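Local coordinates for protein ferric enterobactin receptor PIRA (Pseudomonas aeruginosa, PDB 5FP2) that probably takes up iron-siderophore complexes such as ferric enterobactin across the outer membrane, as a TonB-dependent receptor, at residues Tyr501-Ser513 / Asn557-Val569. Residues are numbered along the deposited sequence; the frame is centred on the assembly and turned at random.
Sequences YLVGNENLDAETS and NILQWSNAKKAVV
Leu502 and Val503 pair in parallel with Leu559 and Gln560, forming the centre of a small mixed sheet built by loops of the 22-stranded TonB-dependent receptor barrel. Both chains then lead into barrel strands, 511-524 and 567-581, with strand 527-538 between them. Three backbone bonds stitch the pairing: Leu559 N gives to Tyr501 O, Val503 N to Leu559 O, and Trp561 N to Val503 O, the last at 3.1 Å and nearly straight. On the outer flanks, backbone bonds from Leu502 to Leu484 and from Ser562 to Val543 extend the sheet. Leu502 and Trp561 share one side of the contact: Leu502 CD2 sits over one indole face near its rim, and CD1 is 3.6 Å from Trp561 NE1.

Beyond the pairing, two asparagines replace backbone bonding. Asn505, its CG anti to the backbone N (chi1 -173°), sends ND2 to Trp561 O at 2.6 Å, while its OD1 accepts from Asn507 N in an Asx turn. Both ends of this amide are thereby occupied, and the amide of Gln560 stacks on it, the planes 19° apart. Ser562 OG bends back to Gln560 O, approaching from above the carbonyl plane. Leu508 reaches in between the asparagines and lays CD2 3.5 Å from Trp561 O. The Asn563 amide grips both backbone polar groups of Asp509: ND2 gives to Asp509 O at 2.8 Å and also to Asn540 O, while OD1 receives Asp509 N at 3.0 Å on a lone pair, with an N-H...O angle of 173°.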
ATOM      1  N   TYR A 501      23.954  20.998   2.598  1.00155.24           N
ATOM      2  CA  TYR A 501      23.287  20.409   1.438  1.00152.48           C
ATOM      3  C   TYR A 501      23.673  18.935   1.268  1.00149.63           C
ATOM      4  O   TYR A 501      24.644  18.467   1.861  1.00150.28           O
ATOM      5  CB  TYR A 501      23.652  21.176   0.160  1.00154.58           C
ATOM      6  CG  TYR A 501      23.842  22.671   0.332  1.00158.65           C
ATOM      7  CD1 TYR A 501      22.755  23.518   0.517  1.00159.52           C
ATOM      8  CD2 TYR A 501      25.100  23.248   0.186  1.00161.96           C
ATOM      9  CE1 TYR A 501      22.924  24.890   0.619  1.00163.60           C
ATOM     10  CE2 TYR A 501      25.280  24.618   0.277  1.00165.98           C
ATOM     11  CZ  TYR A 501      24.191  25.435   0.499  1.00166.81           C
ATOM     12  OH  TYR A 501      24.374  26.796   0.597  1.00171.16           O
ATOM     13  N   LEU A 502      22.905  18.209   0.456  1.00146.82           N
ATOM     14  CA  LEU A 502      23.364  16.926  -0.086  1.00144.78           C
ATOM     15  C   LEU A 502      23.243  16.781  -1.609  1.00144.31           C
ATOM     16  O   LEU A 502      22.217  17.072  -2.220  1.00143.61           O
ATOM     17  CB  LEU A 502      22.702  15.729   0.609  1.00141.63           C
ATOM     18  CG  LEU A 502      21.208  15.797   0.930  1.00139.81           C
ATOM     19  CD1 LEU A 502      20.375  15.697  -0.338  1.00138.58           C
ATOM     20  CD2 LEU A 502      20.831  14.673   1.879  1.00137.42           C
ATOM     21  N   VAL A 503      24.267  16.152  -2.164  1.00144.63           N
ATOM     22  CA  VAL A 503      24.552  16.153  -3.579  1.00145.29           C
ATOM     23  C   VAL A 503      24.218  14.788  -4.159  1.00142.56           C
ATOM     24  O   VAL A 503      24.460  13.761  -3.533  1.00141.07           O
ATOM     25  CB  VAL A 503      26.054  16.407  -3.775  1.00148.13           C
ATOM     26  CG1 VAL A 503      26.441  16.331  -5.239  1.00149.02           C
ATOM     27  CG2 VAL A 503      26.433  17.753  -3.181  1.00151.22           C
ATOM     28  N   GLY A 504      23.714  14.775  -5.387  1.00142.29           N
ATOM     29  CA  GLY A 504      23.601  13.536  -6.140  1.00140.51           C
ATOM     30  C   GLY A 504      24.962  12.912  -6.369  1.00141.63           C
ATOM     31  O   GLY A 504      25.995  13.471  -5.995  1.00143.88           O
ATOM     32  N   ASN A 505      24.953  11.751  -7.010  1.00140.37           N
ATOM     33  CA  ASN A 505      26.145  10.932  -7.131  1.00141.29           C
ATOM     34  C   ASN A 505      26.014  10.046  -8.364  1.00140.85           C
ATOM     35  O   ASN A 505      25.181   9.144  -8.401  1.00138.63           O
ATOM     36  CB  ASN A 505      26.296  10.085  -5.874  1.00139.94           C
ATOM     37  CG  ASN A 505      27.602   9.327  -5.833  1.00141.49           C
ATOM     38  OD1 ASN A 505      28.213   9.047  -6.866  1.00142.84           O
ATOM     39  ND2 ASN A 505      28.028   8.969  -4.625  1.00141.56           N
ATOM     40  N   GLU A 506      26.776  10.359  -9.403  1.00143.22           N
ATOM     41  CA  GLU A 506      26.594   9.702 -10.691  1.00143.32           C
ATOM     42  C   GLU A 506      27.101   8.270 -10.691  1.00142.81           C
ATOM     43  O   GLU A 506      26.784   7.498 -11.595  1.00142.53           O
ATOM     44  CB  GLU A 506      27.265  10.495 -11.817  1.00146.34           C
ATOM     45  CG  GLU A 506      28.621  11.074 -11.467  1.00148.96           C
ATOM     46  CD  GLU A 506      29.189  11.927 -12.572  1.00152.06           C
ATOM     47  OE1 GLU A 506      28.401  12.617 -13.253  1.00152.29           O
ATOM     48  OE2 GLU A 506      30.428  11.952 -12.711  1.00154.53           O
ATOM     49  N   ASN A 507      27.887   7.908  -9.684  1.00143.04           N
ATOM     50  CA  ASN A 507      28.446   6.572  -9.640  1.00143.09           C
ATOM     51  C   ASN A 507      27.750   5.692  -8.608  1.00140.48           C
ATOM     52  O   ASN A 507      28.353   4.746  -8.095  1.00140.84           O
ATOM     53  CB  ASN A 507      29.942   6.636  -9.333  1.00145.90           C
ATOM     54  CG  ASN A 507      30.646   7.772 -10.055  1.00148.66           C
ATOM     55  OD1 ASN A 507      30.699   8.894  -9.552  1.00149.30           O
ATOM     56  ND2 ASN A 507      31.292   7.458 -11.172  1.00150.71           N
ATOM     57  N   LEU A 508      26.498   6.008  -8.281  1.00138.16           N
ATOM     58  CA  LEU A 508      25.750   5.207  -7.307  1.00135.75           C
ATOM     59  C   LEU A 508      25.469   3.836  -7.916  1.00135.02           C
ATOM     60  O   LEU A 508      25.313   3.711  -9.126  1.00135.65           O
ATOM     61  CB  LEU A 508      24.428   5.885  -6.921  1.00133.74           C
ATOM     62  CG  LEU A 508      24.392   6.905  -5.775  1.00133.77           C
ATOM     63  CD1 LEU A 508      22.983   7.461  -5.639  1.00132.04           C
ATOM     64  CD2 LEU A 508      24.849   6.324  -4.448  1.00133.50           C
ATOM     65  N   ASP A 509      25.477   2.803  -7.085  1.00134.13           N
ATOM     66  CA  ASP A 509      24.966   1.492  -7.484  1.00133.23           C
ATOM     67  C   ASP A 509      23.566   1.309  -6.906  1.00130.52           C
ATOM     68  O   ASP A 509      23.237   1.879  -5.870  1.00129.47           O
ATOM     69  CB  ASP A 509      25.897   0.377  -6.987  1.00134.48           C
ATOM     70  CG  ASP A 509      27.235   0.364  -7.706  1.00137.49           C
ATOM     71  OD1 ASP A 509      27.278   0.673  -8.913  1.00138.42           O
ATOM     72  OD2 ASP A 509      28.254   0.034  -7.066  1.00139.20           O
ATOM     73  N   ALA A 510      22.731   0.529  -7.582  1.00129.65           N
ATOM     74  CA  ALA A 510      21.420   0.200  -7.042  1.00127.36           C
ATOM     75  C   ALA A 510      21.596  -0.690  -5.825  1.00126.73           C
ATOM     76  O   ALA A 510      22.439  -1.575  -5.828  1.00128.06           O
ATOM     77  CB  ALA A 510      20.577  -0.502  -8.089  1.00127.11           C
ATOM     78  N   GLU A 511      20.846  -0.399  -4.766  1.00125.05           N
ATOM     79  CA  GLU A 511      20.556  -1.374  -3.731  1.00124.14           C
ATOM     80  C   GLU A 511      20.139  -2.698  -4.359  1.00124.08           C
ATOM     81  O   GLU A 511      19.283  -2.734  -5.233  1.00123.51           O
ATOM     82  CB  GLU A 511      19.459  -0.853  -2.796  1.00122.26           C
ATOM     83  CG  GLU A 511      19.185  -1.738  -1.576  1.00121.50           C
ATOM     84  CD  GLU A 511      18.225  -1.103  -0.577  1.00120.02           C
ATOM     85  OE1 GLU A 511      17.553  -0.104  -0.968  1.00119.41           O
ATOM     86  OE2 GLU A 511      18.145  -1.606   0.580  1.00119.73           O
ATOM     87  N   THR A 512      20.783  -3.783  -3.937  1.00125.07           N
ATOM     88  CA  THR A 512      20.262  -5.126  -4.174  1.00125.01           C
ATOM     89  C   THR A 512      19.967  -5.813  -2.867  1.00124.32           C
ATOM     90  O   THR A 512      20.557  -5.485  -1.842  1.00124.66           O
ATOM     91  CB  THR A 512      21.267  -5.999  -4.928  1.00127.40           C
ATOM     92  OG1 THR A 512      22.126  -5.164  -5.708  1.00128.73           O
ATOM     93  CG2 THR A 512      20.541  -6.990  -5.823  1.00127.56           C
ATOM     94  N   SER A 513      19.121  -6.832  -2.935  1.00123.78           N
ATOM     95  CA  SER A 513      18.697  -7.577  -1.751  1.00123.24           C
ATOM     96  C   SER A 513      18.357  -8.998  -2.176  1.00124.08           C
ATOM     97  O   SER A 513      17.852  -9.223  -3.275  1.00124.14           O
ATOM     98  CB  SER A 513      17.466  -6.890  -1.156  1.00120.96           C
ATOM     99  OG  SER A 513      16.933  -7.578  -0.047  1.00120.44           O
ATOM    100  N   ASN A 557      29.019  22.190   5.191  1.00168.90           N
ATOM    101  CA  ASN A 557      29.420  20.906   4.633  1.00166.25           C
ATOM    102  C   ASN A 557      28.552  20.502   3.453  1.00162.66           C
ATOM    103  O   ASN A 557      27.379  20.870   3.367  1.00161.14           O
ATOM    104  CB  ASN A 557      29.374  19.812   5.702  1.00164.55           C
ATOM    105  CG  ASN A 557      30.751  19.456   6.230  1.00167.45           C
ATOM    106  OD1 ASN A 557      31.743  19.510   5.504  1.00169.30           O
ATOM    107  ND2 ASN A 557      30.816  19.067   7.498  1.00168.10           N
ATOM    108  N   ILE A 558      29.145  19.742   2.541  1.00161.66           N
ATOM    109  CA  ILE A 558      28.411  19.193   1.410  1.00158.44           C
ATOM    110  C   ILE A 558      28.478  17.673   1.452  1.00155.49           C
ATOM    111  O   ILE A 558      29.550  17.084   1.306  1.00156.55           O
ATOM    112  CB  ILE A 558      28.974  19.703   0.068  1.00160.19           C
ATOM    113  CG1 ILE A 558      28.861  21.227  -0.001  1.00163.38           C
ATOM    114  CG2 ILE A 558      28.226  19.071  -1.094  1.00157.12           C
ATOM    115  CD1 ILE A 558      29.536  21.825  -1.210  1.00165.83           C
ATOM    116  N   LEU A 559      27.328  17.046   1.675  1.00152.09           N
ATOM    117  CA  LEU A 559      27.252  15.602   1.803  1.00149.36           C
ATOM    118  C   LEU A 559      26.781  15.001   0.495  1.00147.01           C
ATOM    119  O   LEU A 559      26.203  15.697  -0.328  1.00147.00           O
ATOM    120  CB  LEU A 559      26.281  15.223   2.918  1.00147.32           C
ATOM    121  CG  LEU A 559      26.415  16.037   4.206  1.00149.72           C
ATOM    122  CD1 LEU A 559      25.436  15.519   5.250  1.00147.60           C
ATOM    123  CD2 LEU A 559      27.847  15.995   4.722  1.00152.86           C
ATOM    124  N   GLN A 560      27.020  13.705   0.323  1.00145.34           N
ATOM    125  CA  GLN A 560      26.759  13.036  -0.939  1.00143.66           C
ATOM    126  C   GLN A 560      26.030  11.723  -0.716  1.00140.52           C
ATOM    127  O   GLN A 560      26.360  10.968   0.192  1.00140.28           O
ATOM    128  CB  GLN A 560      28.068  12.772  -1.678  1.00145.76           C
ATOM    129  CG  GLN A 560      27.917  11.840  -2.866  1.00144.23           C
ATOM    130  CD  GLN A 560      29.202  11.687  -3.648  1.00146.71           C
ATOM    131  OE1 GLN A 560      30.246  11.360  -3.086  1.00148.52           O
ATOM    132  NE2 GLN A 560      29.137  11.945  -4.952  1.00147.14           N
ATOM    133  N   TRP A 561      25.082  11.421  -1.594  1.00138.44           N
ATOM    134  CA  TRP A 561      24.391  10.143  -1.545  1.00135.71           C
ATOM    135  C   TRP A 561      25.380   9.016  -1.791  1.00136.18           C
ATOM    136  O   TRP A 561      26.205   9.081  -2.708  1.00137.82           O
ATOM    137  CB  TRP A 561      23.278  10.073  -2.586  1.00134.02           C
ATOM    138  CG  TRP A 561      22.145  11.008  -2.320  1.00133.52           C
ATOM    139  CD1 TRP A 561      21.906  12.199  -2.944  1.00134.99           C
ATOM    140  CD2 TRP A 561      21.056  10.805  -1.412  1.00131.66           C
ATOM    141  NE1 TRP A 561      20.756  12.767  -2.455  1.00134.30           N
ATOM    142  CE2 TRP A 561      20.225  11.939  -1.498  1.00132.25           C
ATOM    143  CE3 TRP A 561      20.709   9.779  -0.527  1.00129.83           C
ATOM    144  CZ2 TRP A 561      19.067  12.076  -0.740  1.00131.06           C
ATOM    145  CZ3 TRP A 561      19.574   9.928   0.249  1.00128.58           C
ATOM    146  CH2 TRP A 561      18.751  11.060   0.116  1.00129.17           C
ATOM    147  N   SER A 562      25.240   7.946  -1.015  1.00134.88           N
ATOM    148  CA  SER A 562      26.269   6.930  -0.962  1.00135.96           C
ATOM    149  C   SER A 562      25.679   5.536  -0.901  1.00133.86           C
ATOM    150  O   SER A 562      24.473   5.367  -0.730  1.00131.53           O
ATOM    151  CB  SER A 562      27.157   7.184   0.242  1.00138.07           C
ATOM    152  OG  SER A 562      27.966   8.317  -0.002  1.00140.67           O
ATOM    153  N   ASN A 563      26.539   4.543  -1.106  1.00134.98           N
ATOM    154  CA  ASN A 563      26.143   3.153  -1.003  1.00133.62           C
ATOM    155  C   ASN A 563      26.536   2.581   0.352  1.00134.36           C
ATOM    156  O   ASN A 563      27.688   2.687   0.785  1.00136.97           O
ATOM    157  CB  ASN A 563      26.767   2.343  -2.140  1.00134.69           C
ATOM    158  CG  ASN A 563      26.116   2.628  -3.477  1.00133.69           C
ATOM    159  OD1 ASN A 563      26.774   3.054  -4.422  1.00135.36           O
ATOM    160  ND2 ASN A 563      24.819   2.380  -3.568  1.00131.23           N
ATOM    161  N   ALA A 564      25.561   1.998   1.040  1.00132.32           N
ATOM    162  CA  ALA A 564      25.796   1.415   2.354  1.00133.04           C
ATOM    163  C   ALA A 564      26.389   0.035   2.175  1.00134.14           C
ATOM    164  O   ALA A 564      26.084  -0.650   1.207  1.00133.24           O
ATOM    165  CB  ALA A 564      24.498   1.327   3.134  1.00130.64           C
ATOM    166  N   LYS A 565      27.223  -0.365   3.130  1.00136.40           N
ATOM    167  CA  LYS A 565      27.812  -1.712   3.159  1.00138.00           C
ATOM    168  C   LYS A 565      26.797  -2.761   3.602  1.00136.08           C
ATOM    169  O   LYS A 565      25.699  -2.431   4.057  1.00133.70           O
ATOM    170  CB  LYS A 565      29.032  -1.755   4.079  1.00141.55           C
ATOM    171  CG  LYS A 565      29.912  -0.514   4.019  1.00143.58           C
ATOM    172  CD  LYS A 565      30.000   0.091   2.618  1.00142.98           C
ATOM    173  CE  LYS A 565      31.104   1.142   2.527  1.00145.84           C
ATOM    174  NZ  LYS A 565      31.806   1.145   1.213  1.00147.15           N
ATOM    175  N   LYS A 566      27.160  -4.029   3.448  1.00137.38           N
ATOM    176  CA  LYS A 566      26.188  -5.115   3.559  1.00135.70           C
ATOM    177  C   LYS A 566      25.410  -5.055   4.863  1.00134.51           C
ATOM    178  O   LYS A 566      25.852  -4.464   5.842  1.00135.81           O
ATOM    179  CB  LYS A 566      26.883  -6.472   3.460  1.00138.20           C
ATOM    180  CG  LYS A 566      27.539  -6.740   2.114  1.00139.50           C
ATOM    181  CD  LYS A 566      27.836  -8.224   1.938  1.00141.50           C
ATOM    182  CE  LYS A 566      28.620  -8.499   0.658  1.00143.44           C
ATOM    183  NZ  LYS A 566      30.022  -8.947   0.919  1.00147.71           N
ATOM    184  N   ALA A 567      24.235  -5.666   4.861  1.00132.26           N
ATOM    185  CA  ALA A 567      23.383  -5.649   6.033  1.00131.08           C
ATOM    186  C   ALA A 567      22.425  -6.818   5.970  1.00129.80           C
ATOM    187  O   ALA A 567      22.190  -7.382   4.900  1.00129.20           O
ATOM    188  CB  ALA A 567      22.614  -4.336   6.125  1.00128.92           C
ATOM    189  N   VAL A 568      21.879  -7.176   7.125  1.00129.64           N
ATOM    190  CA  VAL A 568      20.891  -8.231   7.203  1.00128.55           C
ATOM    191  C   VAL A 568      19.667  -7.760   7.966  1.00126.42           C
ATOM    192  O   VAL A 568      19.774  -6.984   8.901  1.00126.75           O
ATOM    193  CB  VAL A 568      21.466  -9.443   7.938  1.00131.23           C
ATOM    194  CG1 VAL A 568      20.432 -10.556   8.000  1.00130.34           C
ATOM    195  CG2 VAL A 568      22.750  -9.909   7.269  1.00133.91           C
ATOM    196  N   VAL A 569      18.498  -8.224   7.556  1.00124.48           N
ATOM    197  CA  VAL A 569      17.309  -8.127   8.386  1.00123.01           C
ATOM    198  C   VAL A 569      16.726  -9.522   8.584  1.00123.32           C
ATOM    199  O   VAL A 569      16.864 -10.398   7.728  1.00123.83           O
ATOM    200  CB  VAL A 569      16.242  -7.231   7.740  1.00120.48           C
ATOM    201  CG1 VAL A 569      14.966  -7.272   8.560  1.00119.25           C
ATOM    202  CG2 VAL A 569      16.731  -5.791   7.641  1.00120.37           C
TER